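Local atomic coordinates of chorismate synthase (Campylobacter jejuni, PDB entry 1SQ1), a protein that probably catalyses the last step of chorismate biosynthesis, eliminating phosphate from 5-enolpyruvylshikimate-3-phosphate with the help of reduced FMN. Residues N41-R46 and R131-A136; D60-L65 and I78-F83; I147-G152 and V331-V336. All coordinates share one frame; numbering follows the deposited sequence.

Interaction 1 (N41-R46 and R131-A136)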
loop_
_atom_site.group_PDB
_atom_site.type_symbol
_atom_site.label_atom_id
_atom_site.label_comp_id
_atom_site.label_asym_id
_atom_site.label_seq_id
_atom_site.Cartn_x
_atom_site.Cartn_y
_atom_site.Cartn_z
ATOM N N ASN A 41 14.076 13.000 -25.679
ATOM C CA ASN A 41 14.147 12.173 -26.880
ATOM C C ASN A 41 13.159 11.028 -26.846
ATOM O O ASN A 41 12.503 10.736 -27.841
ATOM C CB ASN A 41 15.549 11.600 -27.078
ATOM C CG ASN A 41 16.534 12.638 -27.537
ATOM O OD1 ASN A 41 16.214 13.481 -28.378
ATOM N ND2 ASN A 41 17.749 12.580 -27.003
ATOM N N GLU A 42 13.058 10.373 -25.699
ATOM C CA GLU A 42 12.153 9.249 -25.573
ATOM C C GLU A 42 10.738 9.713 -25.856
ATOM O O GLU A 42 9.979 9.027 -26.539
ATOM C CB GLU A 42 12.238 8.648 -24.173
ATOM C CG GLU A 42 11.939 7.165 -24.146
ATOM C CD GLU A 42 13.019 6.339 -24.833
ATOM O OE1 GLU A 42 12.839 5.113 -24.972
ATOM O OE2 GLU A 42 14.056 6.910 -25.229
ATOM N N LEU A 43 10.381 10.884 -25.341
ATOM C CA LEU A 43 9.038 11.401 -25.569
ATOM C C LEU A 43 8.770 11.591 -27.065
ATOM O O LEU A 43 7.625 11.482 -27.514
ATOM C CB LEU A 43 8.826 12.725 -24.817
ATOM C CG LEU A 43 8.480 12.628 -23.329
ATOM C CD1 LEU A 43 8.347 14.016 -22.742
ATOM C CD2 LEU A 43 7.180 11.863 -23.155
ATOM N N ASP A 44 9.827 11.852 -27.835
ATOM C CA ASP A 44 9.689 12.057 -29.276
ATOM C C ASP A 44 9.508 10.753 -30.049
ATOM O O ASP A 44 9.112 10.764 -31.220
ATOM C CB ASP A 44 10.891 12.833 -29.835
ATOM C CG ASP A 44 10.955 14.267 -29.321
ATOM O OD1 ASP A 44 9.889 14.881 -29.093
ATOM O OD2 ASP A 44 12.074 14.793 -29.162
ATOM N N LYS A 45 9.795 9.630 -29.397
ATOM C CA LYS A 45 9.639 8.330 -30.038
ATOM C C LYS A 45 8.160 7.978 -30.164
ATOM O O LYS A 45 7.720 7.526 -31.223
ATOM C CB LYS A 45 10.373 7.236 -29.253
ATOM C CG LYS A 45 11.821 7.034 -29.676
ATOM C CD LYS A 45 12.344 5.687 -29.201
ATOM C CE LYS A 45 13.704 5.374 -29.804
ATOM N NZ LYS A 45 14.208 4.031 -29.393
ATOM N N ARG A 46 7.393 8.187 -29.096
ATOM C CA ARG A 46 5.965 7.888 -29.154
ATOM C C ARG A 46 5.291 8.848 -30.145
ATOM O O ARG A 46 5.613 10.041 -30.182
ATOM C CB ARG A 46 5.320 8.023 -27.772
ATOM C CG ARG A 46 5.257 9.439 -27.247
ATOM C CD ARG A 46 4.323 9.534 -26.057
ATOM N NE ARG A 46 2.932 9.240 -26.399
ATOM C CZ ARG A 46 2.145 10.037 -27.118
ATOM N NH1 ARG A 46 2.607 11.190 -27.587
ATOM N NH2 ARG A 46 0.886 9.689 -27.353
ATOM N N ARG A 131 3.340 8.001 -18.979
ATOM C CA ARG A 131 4.002 6.719 -18.773
ATOM C C ARG A 131 5.405 6.747 -19.357
ATOM O O ARG A 131 6.338 6.204 -18.771
ATOM C CB ARG A 131 3.190 5.600 -19.420
ATOM C CG ARG A 131 1.678 5.773 -19.261
ATOM C CD ARG A 131 0.879 4.690 -19.980
ATOM N NE ARG A 131 0.937 3.399 -19.305
ATOM C CZ ARG A 131 -0.103 2.804 -18.733
ATOM N NH1 ARG A 131 0.049 1.625 -18.141
ATOM N NH2 ARG A 131 -1.296 3.380 -18.758
ATOM N N VAL A 132 5.554 7.380 -20.519
ATOM C CA VAL A 132 6.862 7.491 -21.172
ATOM C C VAL A 132 7.810 8.396 -20.359
ATOM O O VAL A 132 8.927 7.989 -20.029
ATOM C CB VAL A 132 6.717 8.044 -22.610
ATOM C CG1 VAL A 132 8.084 8.152 -23.283
ATOM C CG2 VAL A 132 5.817 7.132 -23.412
ATOM N N ALA A 133 7.377 9.610 -20.031
ATOM C CA ALA A 133 8.223 10.498 -19.241
ATOM C C ALA A 133 8.744 9.743 -18.021
ATOM O O ALA A 133 9.955 9.618 -17.824
ATOM C CB ALA A 133 7.439 11.718 -18.793
ATOM N N GLY A 134 7.814 9.237 -17.212
ATOM C CA GLY A 134 8.168 8.498 -16.011
ATOM C C GLY A 134 9.156 7.370 -16.251
ATOM O O GLY A 134 10.134 7.238 -15.516
ATOM N N GLY A 135 8.905 6.546 -17.263
ATOM C CA GLY A 135 9.822 5.461 -17.570
ATOM C C GLY A 135 11.221 5.983 -17.890
ATOM O O GLY A 135 12.228 5.381 -17.488
ATOM N N ALA A 136 11.282 7.101 -18.616
ATOM C CA ALA A 136 12.548 7.737 -18.988
ATOM C C ALA A 136 13.378 7.952 -17.736
ATOM O O ALA A 136 14.518 7.494 -17.630
ATOM C CB ALA A 136 12.275 9.080 -19.656
#
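The flat ends of E42 and R46 find their polar partners outside the two segments, while E42 CG and R46 CD make the contact with V132. The E42 carboxylate leads away and forms a salt bridge through OE1 with NH2 of R337. The R46 guanidinium hydrogen-bonds through NE to OG of S128, and its NH2 lies close to NH1 of R327, a like charge. R46 is predicted to bind NADP(+). The side-chain contacts between the segments are apolar, and methyls also rest on backbone polar atoms. V132 projects from helix 128-143 between E42, L43 and R46 of the facing segment. With chi1 at -180°, CG1 stands anti to the backbone N and reaches L43 CD2 at 3.8 Å. The same CG1 lies 3.9 Å from the carbonyl O of E42. Its approach to E42 CG is 4.1 Å, and these two side chains cross at about a right angle. V132 CG2 packs on R46 CD at 3.9 Å. In the beta-alpha-beta sandwich of chorismate synthase, helices 36-45 and 128-143 belong to the helical filling between the sheets. Their short segments run roughly antiparallel, at 145°, with axes 9.1 Å apart. L43 CD2 also lies 3.9 Å from the backbone N of A133 and 4.4 Å from its CB. L39 adds to the packing over A133 and A136.

Interaction 2 (D60-L65 and I78-F83)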
loop_
_atom_site.group_PDB
_atom_site.type_symbol
_atom_site.label_atom_id
_atom_site.label_comp_id
_atom_site.label_asym_id
_atom_site.label_seq_id
_atom_site.Cartn_x
_atom_site.Cartn_y
_atom_site.Cartn_z
ATOM N N ASP A 60 4.961 19.586 -27.116
ATOM C CA ASP A 60 5.122 18.272 -26.495
ATOM C C ASP A 60 6.487 18.161 -25.804
ATOM O O ASP A 60 7.075 17.079 -25.734
ATOM C CB ASP A 60 4.967 17.169 -27.556
ATOM C CG ASP A 60 4.581 15.826 -26.955
ATOM O OD1 ASP A 60 5.366 15.281 -26.151
ATOM O OD2 ASP A 60 3.485 15.318 -27.282
ATOM N N LYS A 61 6.987 19.285 -25.299
ATOM C CA LYS A 61 8.274 19.303 -24.610
ATOM C C LYS A 61 8.065 19.096 -23.114
ATOM O O LYS A 61 7.141 19.666 -22.524
ATOM C CB LYS A 61 8.997 20.631 -24.852
ATOM C CG LYS A 61 10.313 20.772 -24.089
ATOM C CD LYS A 61 11.073 22.026 -24.496
ATOM C CE LYS A 61 11.397 22.006 -25.992
ATOM N NZ LYS A 61 12.191 20.798 -26.405
ATOM N N ALA A 62 8.930 18.276 -22.514
ATOM C CA ALA A 62 8.869 17.957 -21.086
ATOM C C ALA A 62 9.525 19.024 -20.223
ATOM O O ALA A 62 10.646 19.448 -20.495
ATOM C CB ALA A 62 9.537 16.601 -20.827
ATOM N N GLN A 63 8.828 19.451 -19.177
ATOM C CA GLN A 63 9.366 20.462 -18.276
ATOM C C GLN A 63 9.513 19.933 -16.842
ATOM O O GLN A 63 8.551 19.892 -16.073
ATOM C CB GLN A 63 8.472 21.704 -18.282
ATOM C CG GLN A 63 9.141 22.918 -17.655
ATOM C CD GLN A 63 8.256 24.160 -17.648
ATOM O OE1 GLN A 63 7.766 24.593 -18.694
ATOM N NE2 GLN A 63 8.058 24.745 -16.463
ATOM N N VAL A 64 10.726 19.520 -16.495
ATOM C CA VAL A 64 11.001 19.007 -15.164
ATOM C C VAL A 64 10.709 20.071 -14.114
ATOM O O VAL A 64 11.368 21.108 -14.084
ATOM C CB VAL A 64 12.465 18.602 -15.027
ATOM C CG1 VAL A 64 12.710 18.023 -13.645
ATOM C CG2 VAL A 64 12.824 17.617 -16.107
ATOM N N LEU A 65 9.736 19.808 -13.247
ATOM C CA LEU A 65 9.374 20.765 -12.209
ATOM C C LEU A 65 10.154 20.674 -10.896
ATOM O O LEU A 65 10.286 21.674 -10.191
ATOM C CB LEU A 65 7.883 20.657 -11.897
ATOM C CG LEU A 65 6.920 20.930 -13.048
ATOM C CD1 LEU A 65 5.515 21.075 -12.477
ATOM C CD2 LEU A 65 7.322 22.206 -13.786
ATOM N N ILE A 78 10.013 13.850 -8.365
ATOM C CA ILE A 78 10.370 14.551 -9.590
ATOM C C ILE A 78 9.135 14.898 -10.402
ATOM O O ILE A 78 8.660 14.083 -11.177
ATOM C CB ILE A 78 11.302 13.662 -10.433
ATOM C CG1 ILE A 78 12.544 13.329 -9.613
ATOM C CG2 ILE A 78 11.673 14.349 -11.730
ATOM C CD1 ILE A 78 13.415 12.295 -10.232
ATOM N N ALA A 79 8.604 16.101 -10.236
ATOM C CA ALA A 79 7.418 16.457 -11.003
ATOM C C ALA A 79 7.789 16.830 -12.435
ATOM O O ALA A 79 8.845 17.410 -12.686
ATOM C CB ALA A 79 6.667 17.600 -10.331
ATOM N N ILE A 80 6.917 16.478 -13.374
ATOM C CA ILE A 80 7.147 16.766 -14.785
ATOM C C ILE A 80 5.829 17.065 -15.492
ATOM O O ILE A 80 4.799 16.449 -15.208
ATOM C CB ILE A 80 7.844 15.582 -15.504
ATOM C CG1 ILE A 80 9.208 15.296 -14.853
ATOM C CG2 ILE A 80 7.995 15.904 -16.979
ATOM C CD1 ILE A 80 10.056 14.233 -15.558
ATOM N N VAL A 81 5.865 18.027 -16.408
ATOM C CA VAL A 81 4.678 18.407 -17.160
ATOM C C VAL A 81 5.062 18.490 -18.628
ATOM O O VAL A 81 6.079 19.096 -18.977
ATOM C CB VAL A 81 4.132 19.784 -16.720
ATOM C CG1 VAL A 81 2.744 19.995 -17.304
ATOM C CG2 VAL A 81 4.089 19.877 -15.211
ATOM N N VAL A 82 4.249 17.882 -19.485
ATOM C CA VAL A 82 4.512 17.874 -20.915
ATOM C C VAL A 82 3.326 18.442 -21.674
ATOM O O VAL A 82 2.190 18.096 -21.388
ATOM C CB VAL A 82 4.784 16.445 -21.403
ATOM C CG1 VAL A 82 5.044 16.446 -22.890
ATOM C CG2 VAL A 82 5.974 15.869 -20.660
ATOM N N PHE A 83 3.600 19.321 -22.636
ATOM C CA PHE A 83 2.549 19.944 -23.444
ATOM C C PHE A 83 2.470 19.344 -24.849
ATOM O O PHE A 83 1.930 19.960 -25.776
ATOM C CB PHE A 83 2.778 21.457 -23.558
ATOM C CG PHE A 83 2.693 22.187 -22.248
ATOM C CD1 PHE A 83 3.797 22.253 -21.397
ATOM C CD2 PHE A 83 1.498 22.789 -21.850
ATOM C CE1 PHE A 83 3.717 22.909 -20.160
ATOM C CE2 PHE A 83 1.402 23.449 -20.616
ATOM C CZ PHE A 83 2.516 23.509 -19.769
#
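A62, V64, I80 and V82 line one face of an antiparallel strand pair, with V81 and Q63 on the other. Strand 62-64 is the outermost strand of its sheet within this chain, and strand 78-82 joins it to strand 21-26. On the first face A62, I80 and V82 are buried. A62 CB meets V82 CG2 at 3.6 Å in a non-hydrogen-bonded pair, and V64 with I80 forms the next such pair. Helix 36-45 covers A62 and V82 through L43, and helix 128-143 reaches I80 and V82 through V137 and V129. Between these pairs Q63 N bonds to V81 O at 2.8 Å, and the return bond from V81 N to Q63 O is longer, 3.3 Å. In the return bond the donor sits 47° out of the carbonyl plane. L65 N adds a third bond, to A79 O, and L65 CB packs on A79 CB at 3.6 Å. L65 CG and CD1 lie against V81 CG2; chi1 of -60° sets CG beside the backbone N. A neighbouring subunit covers this end, its E15 on L65 and its G14 on A79. The solvent side is at Q63, D60 and F83, all exposed. D60 OD1 lies 3.5 Å from V82 CG1, and the carbonyl O of K61 sits at the edge of the F83 ring, near its plane.

Interaction 3 (I147-G152 and V331-V336); sequences ICVQSG and VASAMV
S151 and S333 face each other through their hydroxyls, and V149 and V336 meet beside them through methyl groups. S151 and V149 are two residues apart on strand 148-156, so both point toward the helix. S333 and V336 are three apart on helix 325-346, nearly one turn, and both point toward the strand. The strand and helix segments run almost antiparallel, at 156°, with axes 7.7 Å apart. This is helix-on-sheet packing between the helical layer and one sheet of the chorismate synthase sandwich. The two valines cross obliquely, with CG1 of V149 4.1 Å from CG1 of V336. V149 CG1 also lies 4.0 Å from the carbonyl O of S333. L230 and L234 of helix 226-235 continue the apolar patch around V336. In S333, chi1 of -83° sets OG anti to the carbonyl carbon, and from there it reaches S151 OG at 2.9 Å. Either serine could be the donor of this bond. S151 OG also hydrogen-bonds to OG1 of T209 on the adjoining strand 205-212. S151 OG thus bridges S333 and T209, and the hydroxyl of a buried helix serine is bonded to the sheet.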
loop_
_atom_site.group_PDB
_atom_site.type_symbol
_atom_site.label_atom_id
_atom_site.label_comp_id
_atom_site.label_asym_id
_atom_site.label_seq_id
_atom_site.Cartn_x
_atom_site.Cartn_y
_atom_site.Cartn_z
ATOM N N ILE A 147 21.643 -1.581 -17.001
ATOM C CA ILE A 147 20.491 -2.400 -17.323
ATOM C C ILE A 147 19.854 -1.668 -18.500
ATOM O O ILE A 147 19.505 -0.487 -18.410
ATOM C CB ILE A 147 19.519 -2.493 -16.125
ATOM C CG1 ILE A 147 20.207 -3.231 -14.974
ATOM C CG2 ILE A 147 18.261 -3.245 -16.529
ATOM C CD1 ILE A 147 19.367 -3.376 -13.716
ATOM N N CYS A 148 19.733 -2.366 -19.617
ATOM C CA CYS A 148 19.173 -1.756 -20.802
ATOM C C CYS A 148 17.876 -2.418 -21.211
ATOM O O CYS A 148 17.789 -3.644 -21.282
ATOM C CB CYS A 148 20.179 -1.834 -21.943
ATOM S SG CYS A 148 19.750 -0.806 -23.341
ATOM N N VAL A 149 16.870 -1.593 -21.473
ATOM C CA VAL A 149 15.562 -2.078 -21.888
ATOM C C VAL A 149 15.230 -1.490 -23.256
ATOM O O VAL A 149 15.231 -0.271 -23.433
ATOM C CB VAL A 149 14.465 -1.673 -20.868
ATOM C CG1 VAL A 149 13.103 -2.131 -21.357
ATOM C CG2 VAL A 149 14.760 -2.298 -19.513
ATOM N N GLN A 150 14.959 -2.361 -24.222
ATOM C CA GLN A 150 14.627 -1.934 -25.576
ATOM C C GLN A 150 13.521 -2.812 -26.138
ATOM O O GLN A 150 13.435 -3.993 -25.804
ATOM C CB GLN A 150 15.869 -2.017 -26.464
ATOM C CG GLN A 150 16.951 -2.943 -25.913
ATOM C CD GLN A 150 18.241 -2.882 -26.711
ATOM O OE1 GLN A 150 18.598 -1.834 -27.261
ATOM N NE2 GLN A 150 18.960 -4.003 -26.759
ATOM N N SER A 151 12.680 -2.226 -26.993
ATOM C CA SER A 151 11.546 -2.928 -27.608
ATOM C C SER A 151 11.335 -2.509 -29.060
ATOM O O SER A 151 11.823 -1.462 -29.498
ATOM C CB SER A 151 10.259 -2.621 -26.840
ATOM O OG SER A 151 10.405 -2.874 -25.451
ATOM N N GLY A 152 10.584 -3.329 -29.790
ATOM C CA GLY A 152 10.293 -3.041 -31.183
ATOM C C GLY A 152 9.191 -3.926 -31.731
ATOM O O GLY A 152 8.881 -4.956 -31.135
ATOM N N VAL A 331 5.804 2.539 -25.149
ATOM C CA VAL A 331 5.226 2.536 -23.814
ATOM C C VAL A 331 5.575 1.237 -23.091
ATOM O O VAL A 331 5.861 1.250 -21.891
ATOM C CB VAL A 331 3.696 2.699 -23.869
ATOM C CG1 VAL A 331 3.108 2.579 -22.479
ATOM C CG2 VAL A 331 3.349 4.047 -24.477
ATOM N N ALA A 332 5.559 0.120 -23.813
ATOM C CA ALA A 332 5.908 -1.159 -23.211
ATOM C C ALA A 332 7.316 -1.044 -22.624
ATOM O O ALA A 332 7.634 -1.690 -21.625
ATOM C CB ALA A 332 5.858 -2.256 -24.246
ATOM N N SER A 333 8.159 -0.215 -23.237
ATOM C CA SER A 333 9.515 -0.030 -22.723
ATOM C C SER A 333 9.475 0.734 -21.407
ATOM O O SER A 333 10.018 0.278 -20.404
ATOM C CB SER A 333 10.393 0.730 -23.722
ATOM O OG SER A 333 10.926 -0.143 -24.704
ATOM N N ALA A 334 8.822 1.896 -21.419
ATOM C CA ALA A 334 8.707 2.729 -20.227
ATOM C C ALA A 334 8.209 1.921 -19.035
ATOM O O ALA A 334 8.798 1.971 -17.961
ATOM C CB ALA A 334 7.770 3.899 -20.499
HETATM N N MSE A 335 7.127 1.173 -19.232
HETATM C CA MSE A 335 6.562 0.353 -18.171
HETATM C C MSE A 335 7.541 -0.684 -17.631
HETATM O O MSE A 335 7.653 -0.861 -16.414
HETATM C CB MSE A 335 5.285 -0.360 -18.642
HETATM C CG MSE A 335 4.112 0.550 -18.951
HETATM SE SE MSE A 335 3.737 1.869 -17.579
HETATM C CE MSE A 335 3.177 0.720 -16.115
ATOM N N VAL A 336 8.241 -1.382 -18.519
ATOM C CA VAL A 336 9.191 -2.387 -18.054
ATOM C C VAL A 336 10.328 -1.684 -17.330
ATOM O O VAL A 336 10.974 -2.250 -16.452
ATOM C CB VAL A 336 9.755 -3.222 -19.213
ATOM C CG1 VAL A 336 10.793 -4.189 -18.687
ATOM C CG2 VAL A 336 8.626 -3.989 -19.891
#

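The three contacts step through the layers of the fold. Interaction 2 lies in one antiparallel sheet, interaction 1 joins two helices beneath it, and interaction 3 sets helix 325-346 on strand 148-156 of the other sheet. The centres of interactions 1 and 2 are about 11 Å apart, and those of 1 and 3 about 10 Å. The centres of interactions 2 and 3 are about 20 Å apart, their nearest atoms about 12 Å. L43 CD1 packs on A62 and V82, and A334 CB packs against helix 128-143. Along the chain, 60-65 and 78-83 fall between 41-46 and 131-136; 147-152 and 331-336 come later. Residues distant in sequence thus meet at successive levels of the beta-alpha-beta sandwich.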